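AP205 bacteriophage COAT protein (Acinetobacter phage ap205, PDB 5FS4) forms the protein shell of a small single-stranded RNA bacteriophage, its subunits pairing into two-fold symmetric dimers that probably serve as the building units of the capsid. Local coordinates at the interface of chains A and B. Sequence-based numbering; all coordinates share one arbitrary frame. Chains: chain A/B, AP205 bacteriophage COAT protein.

Three patches of one two-fold symmetric coat-protein dimer are described, each with a twin in which the chains are exchanged. The C-alpha centres of contact 1 lie about 13 Å from those of contact 2 and about 13 Å from those of contact 3; contacts 2 and 3 are about 24 Å apart. Helix 92-111 of one chain or the other enters all three. Contacts 1 and 2 each contain a His102-Ser55 pair, with the chains exchanged. Contact 1 combines the central strand seam with helix packing over it, contact 2 seats a helix on the partner's sheet, and contact 3 joins opposite termini; this interlocking suggests a stable capsid unit.

Contact 1: the interface of chains A and B. Residues chain A 83, 85, 95, 98-99, 102; chain B 55, 81, 110.
The A:His102 imidazole carries the methyl CG2 of B:Ile81 over the centre of one face, 3.5 Å from the ring centroid, while the hydroxyl OG of B:Ser55 lies in plane at its edge. The B:Phe110 ring has CD1 of A:Ile85 over the centre of one face and meets the five-membered ring of A:Trp99 edge-to-face, the planes 82° apart. The same A:Ile85 methyl sits toward the rim of one indole face, wedged between the two aromatic groups. A:Ile85 and B:Phe110 approach tip to tip, with branch CG2 of the isoleucine 3.7 Å from ring atom CE1. The A:Leu95 side chain lies perpendicular to that of B:Phe110, its CG touching CZ. These groups line the central seam of the coat-protein dimer, where A:Ile85 and B:Ile81 form an antiparallel bridge between strands 76-88 of the two chains and their side chains lie alongside each other. With CG of A:His102 anti to the backbone N (chi1 -178°), the imidazole drops from helix 92-111 toward the partner sheet. ND1 then shares a nearly straight hydrogen bond with OG of B:Ser55, 2.7 Å long and 168° at the hydrogen; which atom donates is not decided. This bond helps fix the ring's rotation beneath the helix. B:Ile81 uses its other branch against the helix backbone: CD1 ends 3.4 Å from CA of A:Trp99.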
# COMPACT_ATOMS: atom_id res chain seq x y z
N THR A 83 -2.00 4.23 -2.76
CA THR A 83 -2.24 2.98 -2.09
C THR A 83 -3.69 2.96 -1.68
O THR A 83 -4.18 3.89 -1.04
CB THR A 83 -1.38 2.80 -0.82
OG1 THR A 83 -0.03 2.60 -1.17
CG2 THR A 83 -1.84 1.55 -0.07
N ILE A 85 -6.14 0.60 0.68
CA ILE A 85 -6.25 -0.53 1.65
C ILE A 85 -7.71 -0.76 1.90
O ILE A 85 -8.43 0.16 2.25
CB ILE A 85 -5.58 -0.19 2.96
CG1 ILE A 85 -4.08 -0.15 2.74
CG2 ILE A 85 -5.91 -1.20 4.05
CD1 ILE A 85 -3.30 0.52 3.87
N LEU A 95 -5.59 -7.04 8.83
CA LEU A 95 -5.36 -6.14 7.71
C LEU A 95 -4.09 -5.32 7.95
O LEU A 95 -3.35 -5.07 7.03
CB LEU A 95 -6.59 -5.23 7.51
CG LEU A 95 -6.64 -4.33 6.27
CD1 LEU A 95 -6.75 -5.06 4.94
CD2 LEU A 95 -7.83 -3.40 6.48
N GLU A 98 -1.41 -7.55 6.86
CA GLU A 98 -1.43 -7.53 5.41
C GLU A 98 -0.68 -6.32 4.88
O GLU A 98 0.08 -6.45 3.91
CB GLU A 98 -2.84 -7.55 4.86
CG GLU A 98 -3.58 -8.86 5.04
CD GLU A 98 -2.78 -10.00 4.45
OE1 GLU A 98 -2.26 -9.82 3.35
OE2 GLU A 98 -2.75 -11.09 5.08
N TRP A 99 -0.88 -5.17 5.52
CA TRP A 99 -0.14 -3.95 5.12
C TRP A 99 1.39 -4.10 5.36
O TRP A 99 2.20 -3.77 4.49
CB TRP A 99 -0.70 -2.78 5.86
CG TRP A 99 0.09 -1.50 5.74
CD1 TRP A 99 0.57 -0.75 6.79
CD2 TRP A 99 0.45 -0.80 4.53
NE1 TRP A 99 1.19 0.37 6.32
CE2 TRP A 99 1.14 0.37 4.93
CE3 TRP A 99 0.24 -1.01 3.13
CZ2 TRP A 99 1.65 1.29 4.00
CZ3 TRP A 99 0.71 -0.07 2.23
CH2 TRP A 99 1.43 1.05 2.66
N HIS A 102 2.64 -6.45 2.58
CA HIS A 102 2.55 -5.69 1.34
C HIS A 102 3.73 -4.80 1.17
O HIS A 102 4.40 -4.85 0.16
CB HIS A 102 1.26 -4.86 1.29
CG HIS A 102 1.07 -4.09 0.02
ND1 HIS A 102 0.51 -4.65 -1.10
CD2 HIS A 102 1.32 -2.79 -0.30
CE1 HIS A 102 0.44 -3.75 -2.06
NE2 HIS A 102 0.96 -2.62 -1.61
N SER B 55 -2.10 -7.07 -3.21
CA SER B 55 -2.03 -8.14 -2.20
C SER B 55 -3.49 -8.53 -1.91
O SER B 55 -4.33 -7.66 -1.81
CB SER B 55 -1.38 -7.67 -0.90
OG SER B 55 -0.02 -7.26 -1.09
N ILE B 81 -4.99 -4.95 -0.80
CA ILE B 81 -4.13 -3.77 -0.78
C ILE B 81 -3.49 -3.60 -2.14
O ILE B 81 -2.81 -4.53 -2.62
CB ILE B 81 -3.05 -3.82 0.34
CG1 ILE B 81 -3.72 -4.09 1.72
CG2 ILE B 81 -2.24 -2.52 0.28
CD1 ILE B 81 -2.77 -4.11 2.89
N PHE B 110 -2.87 4.74 9.32
CA PHE B 110 -3.41 3.38 9.33
C PHE B 110 -2.75 2.40 10.32
O PHE B 110 -3.47 1.62 10.98
CB PHE B 110 -3.33 2.80 7.90
CG PHE B 110 -3.84 1.41 7.80
CD1 PHE B 110 -5.19 1.17 7.63
CD2 PHE B 110 -2.96 0.28 7.91
CE1 PHE B 110 -5.69 -0.14 7.55
CE2 PHE B 110 -3.46 -1.01 7.83
CZ PHE B 110 -4.80 -1.23 7.65

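Contact 2: the interface of chains A and B. Residues chain A 30, 32, 53-55; chain B 102, 105-106, 109, 126.
A:Phe30, its CG anti to the backbone N (chi1 178°), extends from strand 28-39 and carries its phenyl ring under CB of B:Asn105, which lies over one face, 3.7 Å from the centroid. The asparagine CG is anti to its own carbonyl carbon (chi1 -77°), which turns the amide and its ND2 toward water 1. CG2 of B:Ile126 touches CD2 at the rim of the A:Phe30 ring, 3.8 Å away, and CD1 of B:Leu109 lies in plane at the ring's edge. That leucine methyl also presses on CB of A:Ala32 at 3.5 Å, a tight fit, and reaches the edge of the A:Tyr53 ring. B:Val106 sets CG1 over the centre of one face of the tyrosine ring, and its CG2 lies 3.7 Å from CB of A:Tyr53. Polar links run along one margin: OG of A:Ser55 and ND1 of B:His102 share a hydrogen bond of 2.8 Å in the imidazole plane, donor not decided, and water 1 lies 2.6 Å from that same OG. The water continues to ND2 of B:Asn105 at 2.9 Å, tying the serine to a second helix residue. Helix 92-111 of chain B thus lies across strands 28-39 and 46-60 of chain A, as expected of the interlocked coat-protein dimer of RNA phages.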
# COMPACT_ATOMS: atom_id res chain seq x y z
N PHE A 30 0.12 14.96 0.24
CA PHE A 30 -0.32 13.63 0.69
C PHE A 30 -1.76 13.73 1.07
O PHE A 30 -2.13 14.55 1.90
CB PHE A 30 0.50 13.16 1.89
CG PHE A 30 0.08 11.81 2.43
CD1 PHE A 30 0.49 10.66 1.83
CD2 PHE A 30 -0.70 11.73 3.63
CE1 PHE A 30 0.16 9.43 2.37
CE2 PHE A 30 -1.07 10.47 4.14
CZ PHE A 30 -0.64 9.34 3.50
N ALA A 32 -5.54 11.64 2.21
CA ALA A 32 -6.12 10.39 2.73
C ALA A 32 -7.64 10.49 2.59
O ALA A 32 -8.16 11.47 2.97
CB ALA A 32 -5.65 10.17 4.16
N TYR A 53 -4.70 6.47 -0.19
CA TYR A 53 -3.58 7.28 0.30
C TYR A 53 -2.72 7.64 -0.94
O TYR A 53 -2.20 6.77 -1.56
CB TYR A 53 -2.77 6.46 1.30
CG TYR A 53 -3.61 5.95 2.53
CD1 TYR A 53 -3.80 6.76 3.63
CD2 TYR A 53 -4.18 4.71 2.53
CE1 TYR A 53 -4.48 6.31 4.79
CE2 TYR A 53 -4.92 4.25 3.63
CZ TYR A 53 -5.10 5.06 4.76
OH TYR A 53 -5.84 4.61 5.85
N VAL A 54 -2.48 8.94 -1.19
CA VAL A 54 -1.86 9.38 -2.43
C VAL A 54 -0.81 10.42 -2.11
O VAL A 54 -1.12 11.42 -1.48
CB VAL A 54 -2.83 10.02 -3.45
CG1 VAL A 54 -2.12 10.35 -4.78
CG2 VAL A 54 -4.02 9.09 -3.68
N SER A 55 0.39 10.13 -2.57
CA SER A 55 1.56 10.97 -2.42
C SER A 55 1.90 11.52 -3.77
O SER A 55 1.96 10.78 -4.73
CB SER A 55 2.73 10.14 -1.92
OG SER A 55 2.44 9.70 -0.63
N HIS B 102 6.01 7.79 1.85
CA HIS B 102 4.61 7.38 1.72
C HIS B 102 4.24 6.28 2.74
O HIS B 102 3.16 6.31 3.31
CB HIS B 102 4.38 6.98 0.23
CG HIS B 102 3.07 6.29 -0.03
ND1 HIS B 102 1.96 6.97 -0.51
CD2 HIS B 102 2.70 5.00 0.06
CE1 HIS B 102 0.99 6.12 -0.75
NE2 HIS B 102 1.39 4.92 -0.36
N ASN B 105 3.85 7.84 6.09
CA ASN B 105 2.68 8.65 6.27
C ASN B 105 1.44 7.73 6.36
O ASN B 105 0.55 7.99 7.13
CB ASN B 105 2.54 9.63 5.12
CG ASN B 105 3.48 10.82 5.25
OD1 ASN B 105 3.81 11.25 6.36
ND2 ASN B 105 3.84 11.36 4.15
N VAL B 106 1.39 6.68 5.56
CA VAL B 106 0.34 5.72 5.67
C VAL B 106 0.36 5.05 7.05
O VAL B 106 -0.68 4.92 7.68
CB VAL B 106 0.34 4.65 4.55
CG1 VAL B 106 -0.78 3.65 4.84
CG2 VAL B 106 0.19 5.27 3.15
N LEU B 109 -1.36 7.08 9.89
CA LEU B 109 -2.81 7.09 9.86
C LEU B 109 -3.40 5.70 10.04
O LEU B 109 -4.33 5.52 10.83
CB LEU B 109 -3.33 7.68 8.59
CG LEU B 109 -2.99 9.11 8.25
CD1 LEU B 109 -3.65 9.52 6.94
CD2 LEU B 109 -3.41 10.08 9.34
N ILE B 126 2.18 14.34 9.49
CA ILE B 126 2.53 13.97 8.11
C ILE B 126 3.73 14.81 7.62
O ILE B 126 3.83 16.02 7.92
CB ILE B 126 1.31 14.22 7.19
CG1 ILE B 126 0.09 13.39 7.63
CG2 ILE B 126 1.62 13.98 5.70
CD1 ILE B 126 0.32 11.87 7.75
O HOH W 1 3.94 10.74 1.28

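Contact 3: the interface of chains A and B. Residues chain A 101, 104, 126-130; chain B 4-6.
B:Lys6 and the A:Ser128-A:Asp130 segment join through two backbone hydrogen bonds, A:Ser128 N to B:Lys6 O at 2.7 Å and B:Lys6 N to A:Asp130 O at 2.8 Å. In this single-stranded RNA phage coat protein, whose fold is circularly permuted within the family, the pairing sets the N-terminal strand 5-7 of one chain beside the strand 127-128 near the C-terminus of the other. On the A side, OG of A:Ser128, anti to its backbone N (chi1 176°), accepts a hydrogen bond from A:Asp130 N and braces the turn. B:Asn5 packs CB against CB of A:Val127 at 3.6 Å, and its amide lies between A:Ser128 O and A:Arg104. As modelled, the amide orientation is doubtful: OD1 faces the A:Ser128 carbonyl O at 2.8 Å, where both can only accept, and ND2 faces the guanidinium NH1. Exchanging the amide N and O would set a donor against A:Ser128 O and an acceptor near NH1, although the modelled N-H of NH1 points elsewhere. CG2 of A:Val127 lies against one face of the A:Arg104 guanidinium, toward its rim, and this plane stands 73° from that of the B:Asn5 amide. Water 3 links the modelled OD1 of B:Asn5 to A:Ser129 O. B:Lys6 passes CD by CB of A:Asp130, 4.0 Å away; its side-chain amine NZ reaches the carboxylate OD2 through water 2, which lies 2.9 Å from NZ and 2.8 Å from OD2.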
# COMPACT_ATOMS: atom_id res chain seq x y z
N THR A 101 3.17 -6.88 5.30
CA THR A 101 3.72 -7.81 4.30
C THR A 101 3.69 -7.20 2.91
O THR A 101 4.62 -7.40 2.18
CB THR A 101 2.90 -9.12 4.36
OG1 THR A 101 3.06 -9.66 5.67
CG2 THR A 101 3.49 -10.13 3.43
N ARG A 104 6.61 -5.10 2.58
CA ARG A 104 7.82 -5.91 2.50
C ARG A 104 7.97 -6.45 1.08
O ARG A 104 9.08 -6.39 0.50
CB ARG A 104 7.76 -7.03 3.54
CG ARG A 104 8.81 -8.11 3.43
CD ARG A 104 8.58 -9.16 4.48
NE ARG A 104 9.54 -10.23 4.27
CZ ARG A 104 9.71 -11.26 5.10
NH1 ARG A 104 8.98 -11.40 6.21
NH2 ARG A 104 10.61 -12.17 4.80
N ILE A 126 9.06 -13.50 -2.32
CA ILE A 126 7.77 -12.92 -1.96
C ILE A 126 7.19 -13.82 -0.88
O ILE A 126 7.30 -15.07 -1.00
CB ILE A 126 6.85 -12.87 -3.24
CG1 ILE A 126 7.51 -12.00 -4.31
CG2 ILE A 126 5.43 -12.36 -2.96
CD1 ILE A 126 7.96 -10.63 -3.80
N VAL A 127 6.61 -13.21 0.15
CA VAL A 127 6.09 -13.94 1.32
C VAL A 127 4.63 -13.65 1.64
O VAL A 127 4.15 -12.59 1.29
CB VAL A 127 6.91 -13.68 2.63
CG1 VAL A 127 8.34 -14.22 2.49
CG2 VAL A 127 6.96 -12.20 3.02
N SER A 128 3.93 -14.59 2.31
CA SER A 128 2.58 -14.36 2.82
C SER A 128 2.68 -13.66 4.16
O SER A 128 3.73 -13.76 4.84
CB SER A 128 1.87 -15.69 3.06
OG SER A 128 0.63 -15.41 3.63
N SER A 129 1.58 -13.06 4.63
CA SER A 129 1.46 -12.66 6.05
C SER A 129 1.43 -13.87 7.02
O SER A 129 1.88 -13.76 8.13
CB SER A 129 0.26 -11.78 6.27
OG SER A 129 -0.88 -12.54 5.89
N ASP A 130 0.97 -15.02 6.54
CA ASP A 130 0.98 -16.23 7.31
C ASP A 130 2.43 -16.71 7.54
O ASP A 130 3.32 -16.53 6.69
CB ASP A 130 0.15 -17.34 6.61
CG ASP A 130 -1.36 -17.08 6.67
OD1 ASP A 130 -1.83 -16.36 7.58
OD2 ASP A 130 -2.10 -17.61 5.76
N ALA B 4 8.65 -16.72 10.52
CA ALA B 4 8.89 -17.47 9.28
C ALA B 4 7.72 -17.34 8.34
O ALA B 4 6.88 -18.25 8.23
CB ALA B 4 9.18 -18.94 9.55
N ASN B 5 7.70 -16.20 7.62
CA ASN B 5 6.64 -15.92 6.67
C ASN B 5 6.70 -16.94 5.59
O ASN B 5 7.83 -17.27 5.15
CB ASN B 5 6.79 -14.51 6.09
CG ASN B 5 6.40 -13.47 7.09
OD1 ASN B 5 5.26 -12.97 7.09
ND2 ASN B 5 7.30 -13.16 8.00
N LYS B 6 5.54 -17.45 5.18
CA LYS B 6 5.46 -18.49 4.15
C LYS B 6 5.83 -17.98 2.77
O LYS B 6 5.33 -16.91 2.38
CB LYS B 6 4.09 -19.13 4.11
CG LYS B 6 3.69 -19.87 5.37
CD LYS B 6 2.28 -20.42 5.27
CE LYS B 6 2.08 -21.74 5.98
NZ LYS B 6 0.64 -22.17 5.89
O HOH W 2 -1.13 -20.13 4.97
O HOH W 3 3.51 -11.66 9.34